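433aa long hypothetical phosphoribosylglycinamide formyl transferase (Pyrococcus horikoshii, PDB 2DWC) is an ATP-grasp protein related to the PurT family and binds adenosine-5'-diphosphate. Local coordinates at residues S252-I266 against V278-V292. Numbering follows the deposited sequence.
Sequences SEKAEREVYRIAKRI and VEMFVKGDKVWANEV. With ADP (adenosine-5'-diphosphate), chain H.
M280 reaches from the hairpin into the middle of helix 253-266, where its thioether end rests against V259, I262 and A263. M280 runs out extended and bends at its last torsion (chi3 -144°), which lays M280 CE 3.2 Å from V259 O and 3.7 Å from A263 CB; M280 SD passes I262 CG2, the two side chains sliding by in opposite directions. Beside it V287 sends CG1 to I262 CD1 at 3.8 Å and to V259 CG2, while its CB and CG2 lie along E258 CG. Toward the helix's later turns, I266 CD1 touches both V278 CG1 (3.7 Å) and A289 CB. This is a helix laid on one face of an antiparallel hairpin within the ATP-grasp domain, its axis only 25° from the direction of strand 286-292. The hairpin's other face serves the nucleotide: F281 places its ring obliquely by the adenine of ADP, and E291 OE2, on a residue of the classic beta bulge in which N290 and E291 both face E279, comes 2.7 Å from ADP O3A.

Polar contacts gather at the type II' turn K283-K286. S252 OG donates to D285 OD2 at 2.7 Å, meeting the carboxylate from 44° above its plane, and accepts from A255 N as the helix N-cap, so one hydroxyl ties the turn to the helix start. Water 1 links S252 N to G284 O. Farther along, water 2 joins E258 OE1 to V287 O, and R261 holds the same carboxylate side-on, with NE to OE2 at 2.9 Å and NH2 to OE1.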
# COMPACT_ATOMS: atom_id res chain seq x y z
N SER B 252 16.61 -25.63 -6.33
CA SER B 252 16.45 -26.26 -7.64
C SER B 252 15.01 -26.29 -8.09
O SER B 252 14.07 -26.22 -7.28
CB SER B 252 16.99 -27.69 -7.64
OG SER B 252 16.24 -28.51 -6.74
N GLU B 253 14.85 -26.41 -9.40
CA GLU B 253 13.53 -26.48 -10.00
C GLU B 253 12.84 -27.75 -9.48
O GLU B 253 11.62 -27.75 -9.28
CB GLU B 253 13.66 -26.51 -11.51
CG GLU B 253 12.50 -25.85 -12.18
CD GLU B 253 12.80 -25.45 -13.61
OE1 GLU B 253 13.84 -24.78 -13.83
OE2 GLU B 253 11.99 -25.78 -14.50
N LYS B 254 13.60 -28.81 -9.25
CA LYS B 254 13.01 -30.04 -8.71
C LYS B 254 12.51 -29.80 -7.28
O LYS B 254 11.40 -30.20 -6.92
CB LYS B 254 14.01 -31.20 -8.67
CG LYS B 254 14.22 -31.82 -10.04
CD LYS B 254 14.91 -33.18 -9.95
CE LYS B 254 15.13 -33.73 -11.37
NZ LYS B 254 15.61 -35.15 -11.36
N ALA B 255 13.33 -29.15 -6.47
CA ALA B 255 12.94 -28.87 -5.09
C ALA B 255 11.71 -27.96 -5.11
O ALA B 255 10.79 -28.13 -4.31
CB ALA B 255 14.09 -28.20 -4.34
N GLU B 256 11.71 -26.98 -6.01
CA GLU B 256 10.60 -26.04 -6.10
C GLU B 256 9.29 -26.77 -6.37
O GLU B 256 8.26 -26.49 -5.74
CB GLU B 256 10.85 -25.00 -7.19
CG GLU B 256 9.73 -23.99 -7.36
CD GLU B 256 9.98 -23.04 -8.48
OE1 GLU B 256 11.09 -23.09 -9.05
OE2 GLU B 256 9.07 -22.26 -8.81
N ARG B 257 9.30 -27.71 -7.30
CA ARG B 257 8.07 -28.44 -7.57
C ARG B 257 7.66 -29.33 -6.39
O ARG B 257 6.46 -29.58 -6.17
CB ARG B 257 8.20 -29.29 -8.85
CG ARG B 257 8.58 -28.47 -10.07
CD ARG B 257 8.34 -29.22 -11.39
NE ARG B 257 6.92 -29.18 -11.75
CZ ARG B 257 6.06 -30.19 -11.60
NH1 ARG B 257 6.46 -31.36 -11.09
NH2 ARG B 257 4.79 -30.01 -11.92
N GLU B 258 8.63 -29.84 -5.66
CA GLU B 258 8.32 -30.69 -4.51
C GLU B 258 7.72 -29.79 -3.40
O GLU B 258 6.84 -30.22 -2.64
CB GLU B 258 9.60 -31.36 -4.01
CG GLU B 258 9.44 -32.25 -2.80
CD GLU B 258 8.72 -33.59 -3.11
OE1 GLU B 258 8.72 -34.44 -2.21
OE2 GLU B 258 8.17 -33.76 -4.22
N VAL B 259 8.22 -28.56 -3.32
CA VAL B 259 7.68 -27.60 -2.32
C VAL B 259 6.20 -27.41 -2.62
O VAL B 259 5.36 -27.48 -1.72
CB VAL B 259 8.45 -26.25 -2.39
CG1 VAL B 259 7.64 -25.11 -1.69
CG2 VAL B 259 9.80 -26.40 -1.72
N TYR B 260 5.85 -27.18 -3.88
CA TYR B 260 4.44 -27.00 -4.25
C TYR B 260 3.65 -28.27 -3.97
O TYR B 260 2.54 -28.21 -3.47
CB TYR B 260 4.26 -26.65 -5.74
CG TYR B 260 4.99 -25.39 -6.19
CD1 TYR B 260 5.46 -25.25 -7.50
CD2 TYR B 260 5.21 -24.33 -5.30
CE1 TYR B 260 6.14 -24.10 -7.90
CE2 TYR B 260 5.90 -23.17 -5.69
CZ TYR B 260 6.36 -23.06 -6.98
OH TYR B 260 7.09 -21.94 -7.33
N ARG B 261 4.21 -29.44 -4.30
CA ARG B 261 3.48 -30.68 -4.06
C ARG B 261 3.17 -30.90 -2.57
O ARG B 261 2.04 -31.30 -2.21
CB ARG B 261 4.33 -31.87 -4.61
CG ARG B 261 3.59 -33.23 -4.60
CD ARG B 261 4.55 -34.41 -4.91
NE ARG B 261 5.47 -34.72 -3.81
CZ ARG B 261 5.11 -35.33 -2.68
NH1 ARG B 261 3.84 -35.70 -2.49
NH2 ARG B 261 6.02 -35.60 -1.76
N ILE B 262 4.17 -30.69 -1.73
CA ILE B 262 4.01 -30.88 -0.27
C ILE B 262 3.02 -29.86 0.28
O ILE B 262 2.11 -30.20 1.07
CB ILE B 262 5.38 -30.77 0.42
CG1 ILE B 262 6.17 -32.06 0.16
CG2 ILE B 262 5.22 -30.56 1.94
CD1 ILE B 262 7.59 -31.99 0.50
N ALA B 263 3.19 -28.59 -0.12
CA ALA B 263 2.25 -27.55 0.35
C ALA B 263 0.81 -27.92 -0.05
O ALA B 263 -0.12 -27.81 0.74
CB ALA B 263 2.66 -26.13 -0.26
N LYS B 264 0.61 -28.37 -1.29
CA LYS B 264 -0.75 -28.71 -1.73
C LYS B 264 -1.38 -29.82 -0.89
O LYS B 264 -2.57 -29.75 -0.55
CB LYS B 264 -0.72 -29.13 -3.22
CG LYS B 264 -2.09 -29.56 -3.81
CD LYS B 264 -3.05 -28.41 -3.94
CE LYS B 264 -4.14 -28.69 -5.00
NZ LYS B 264 -5.01 -29.87 -4.66
N ARG B 265 -0.59 -30.84 -0.57
CA ARG B 265 -1.11 -31.96 0.23
C ARG B 265 -1.51 -31.45 1.62
O ARG B 265 -2.52 -31.88 2.16
CB ARG B 265 -0.04 -33.05 0.37
CG ARG B 265 0.01 -34.01 -0.83
CD ARG B 265 1.10 -35.04 -0.58
NE ARG B 265 1.05 -36.16 -1.51
CZ ARG B 265 0.04 -37.02 -1.61
NH1 ARG B 265 -1.04 -36.87 -0.83
NH2 ARG B 265 0.12 -38.02 -2.46
N ILE B 266 -0.75 -30.51 2.15
CA ILE B 266 -1.06 -29.97 3.48
C ILE B 266 -2.29 -29.07 3.45
O ILE B 266 -3.19 -29.21 4.27
CB ILE B 266 0.13 -29.20 4.05
CG1 ILE B 266 1.23 -30.21 4.44
CG2 ILE B 266 -0.31 -28.37 5.29
CD1 ILE B 266 2.62 -29.57 4.64
N VAL B 278 3.40 -22.38 4.72
CA VAL B 278 3.90 -23.74 4.95
C VAL B 278 5.42 -23.72 5.03
O VAL B 278 6.09 -23.36 4.06
CB VAL B 278 3.44 -24.66 3.79
CG1 VAL B 278 3.85 -26.11 4.13
CG2 VAL B 278 1.91 -24.52 3.58
N GLU B 279 5.97 -24.15 6.17
CA GLU B 279 7.40 -24.10 6.42
C GLU B 279 8.04 -25.42 6.02
O GLU B 279 7.55 -26.46 6.41
CB GLU B 279 7.63 -23.86 7.91
CG GLU B 279 7.24 -22.45 8.40
CD GLU B 279 7.98 -21.38 7.62
OE1 GLU B 279 9.20 -21.54 7.39
OE2 GLU B 279 7.34 -20.37 7.26
N MET B 280 9.13 -25.35 5.25
CA MET B 280 9.82 -26.56 4.80
C MET B 280 11.34 -26.40 4.85
O MET B 280 11.85 -25.28 4.81
CB MET B 280 9.42 -26.86 3.37
CG MET B 280 7.95 -27.23 3.22
SD MET B 280 7.51 -27.52 1.53
CE MET B 280 5.88 -26.90 1.40
N PHE B 281 12.05 -27.52 4.94
CA PHE B 281 13.52 -27.50 4.92
C PHE B 281 13.91 -28.06 3.55
O PHE B 281 13.30 -29.01 3.06
CB PHE B 281 14.11 -28.42 6.02
CG PHE B 281 13.66 -28.08 7.42
CD1 PHE B 281 13.56 -26.75 7.84
CD2 PHE B 281 13.42 -29.09 8.35
CE1 PHE B 281 13.23 -26.43 9.17
CE2 PHE B 281 13.09 -28.80 9.67
CZ PHE B 281 13.00 -27.46 10.09
N VAL B 282 14.94 -27.48 2.93
CA VAL B 282 15.39 -27.94 1.62
C VAL B 282 16.88 -28.25 1.63
O VAL B 282 17.69 -27.46 2.12
CB VAL B 282 15.15 -26.87 0.51
CG1 VAL B 282 15.65 -27.41 -0.85
CG2 VAL B 282 13.66 -26.53 0.43
N LYS B 283 17.24 -29.41 1.08
CA LYS B 283 18.66 -29.78 0.98
C LYS B 283 18.76 -30.40 -0.42
O LYS B 283 18.31 -31.53 -0.63
CB LYS B 283 19.04 -30.81 2.05
CG LYS B 283 20.54 -30.82 2.36
CD LYS B 283 21.04 -32.21 2.62
CE LYS B 283 22.56 -32.20 2.76
NZ LYS B 283 23.09 -33.57 2.45
N GLY B 284 19.28 -29.64 -1.38
CA GLY B 284 19.34 -30.14 -2.74
C GLY B 284 17.93 -30.29 -3.28
O GLY B 284 17.14 -29.34 -3.23
N ASP B 285 17.59 -31.47 -3.80
CA ASP B 285 16.25 -31.68 -4.34
C ASP B 285 15.32 -32.25 -3.25
O ASP B 285 14.12 -32.44 -3.51
CB ASP B 285 16.27 -32.67 -5.51
CG ASP B 285 16.91 -32.10 -6.79
OD1 ASP B 285 16.93 -32.83 -7.81
OD2 ASP B 285 17.38 -30.93 -6.80
N LYS B 286 15.87 -32.56 -2.08
CA LYS B 286 15.07 -33.13 -1.00
C LYS B 286 14.36 -32.05 -0.16
O LYS B 286 14.98 -31.06 0.26
CB LYS B 286 15.91 -34.01 -0.07
CG LYS B 286 15.02 -34.76 0.92
CD LYS B 286 15.58 -36.10 1.38
CE LYS B 286 14.43 -37.02 1.83
NZ LYS B 286 13.24 -36.26 2.34
N VAL B 287 13.08 -32.28 0.13
CA VAL B 287 12.29 -31.31 0.91
C VAL B 287 11.58 -32.00 2.08
O VAL B 287 11.05 -33.11 1.93
CB VAL B 287 11.25 -30.62 -0.02
CG1 VAL B 287 10.45 -29.53 0.73
CG2 VAL B 287 11.96 -30.01 -1.22
N TRP B 288 11.60 -31.37 3.24
CA TRP B 288 10.92 -31.90 4.43
C TRP B 288 9.91 -30.86 4.91
O TRP B 288 10.26 -29.68 4.97
CB TRP B 288 11.90 -32.12 5.57
CG TRP B 288 12.93 -33.20 5.37
CD1 TRP B 288 12.86 -34.49 5.83
CD2 TRP B 288 14.22 -33.06 4.74
NE1 TRP B 288 14.04 -35.16 5.54
CE2 TRP B 288 14.88 -34.31 4.87
CE3 TRP B 288 14.88 -32.01 4.09
CZ2 TRP B 288 16.18 -34.53 4.37
CZ3 TRP B 288 16.18 -32.23 3.59
CH2 TRP B 288 16.81 -33.48 3.74
N ALA B 289 8.70 -31.28 5.28
CA ALA B 289 7.69 -30.35 5.81
C ALA B 289 7.99 -30.17 7.27
O ALA B 289 8.21 -31.15 7.99
CB ALA B 289 6.26 -30.89 5.65
N ASN B 290 7.98 -28.92 7.75
CA ASN B 290 8.30 -28.67 9.13
C ASN B 290 7.03 -28.35 9.89
O ASN B 290 6.63 -29.10 10.76
CB ASN B 290 9.33 -27.54 9.22
CG ASN B 290 9.57 -27.08 10.64
OD1 ASN B 290 9.43 -27.85 11.58
ND2 ASN B 290 9.98 -25.81 10.79
N GLU B 291 6.39 -27.24 9.57
CA GLU B 291 5.15 -26.91 10.26
C GLU B 291 4.36 -25.96 9.35
O GLU B 291 4.74 -25.75 8.22
CB GLU B 291 5.48 -26.24 11.60
CG GLU B 291 6.18 -24.91 11.46
CD GLU B 291 6.63 -24.36 12.80
OE1 GLU B 291 6.06 -24.77 13.83
OE2 GLU B 291 7.55 -23.51 12.82
N VAL B 292 3.25 -25.41 9.82
CA VAL B 292 2.49 -24.51 8.95
C VAL B 292 1.71 -23.49 9.77
O VAL B 292 1.22 -23.80 10.86
CB VAL B 292 1.53 -25.34 8.03
CG1 VAL B 292 0.83 -26.36 8.84
CG2 VAL B 292 0.49 -24.44 7.34
PB ADP H . 8.89 -22.41 16.04
O1B ADP H . 7.64 -21.86 15.46
O2B ADP H . 10.29 -21.62 15.97
O3B ADP H . 8.87 -23.54 17.18
PA ADP H . 10.30 -24.66 15.12
O1A ADP H . 10.60 -24.85 16.55
O2A ADP H . 9.59 -25.96 14.49
O3A ADP H . 9.28 -23.43 14.86
O5' ADP H . 11.62 -24.37 14.25
C5' ADP H . 12.45 -23.25 14.56
C4' ADP H . 13.80 -23.43 13.86
O4' ADP H . 14.61 -24.43 14.48
C3' ADP H . 13.56 -23.94 12.44
O3' ADP H . 13.21 -22.84 11.59
C2' ADP H . 14.98 -24.40 12.14
O2' ADP H . 15.83 -23.26 12.01
C1' ADP H . 15.30 -25.15 13.44
N9 ADP H . 14.77 -26.53 13.41
C8 ADP H . 13.60 -26.93 13.91
N7 ADP H . 13.47 -28.25 13.72
C5 ADP H . 14.56 -28.68 13.10
C6 ADP H . 14.99 -29.92 12.63
N6 ADP H . 14.25 -31.00 12.83
N1 ADP H . 16.17 -30.00 12.01
C2 ADP H . 16.93 -28.94 11.83
N3 ADP H . 16.56 -27.74 12.27
C4 ADP H . 15.39 -27.58 12.89
O HOH W 1 17.81 -26.81 -4.02
O HOH W 2 10.75 -34.40 -0.54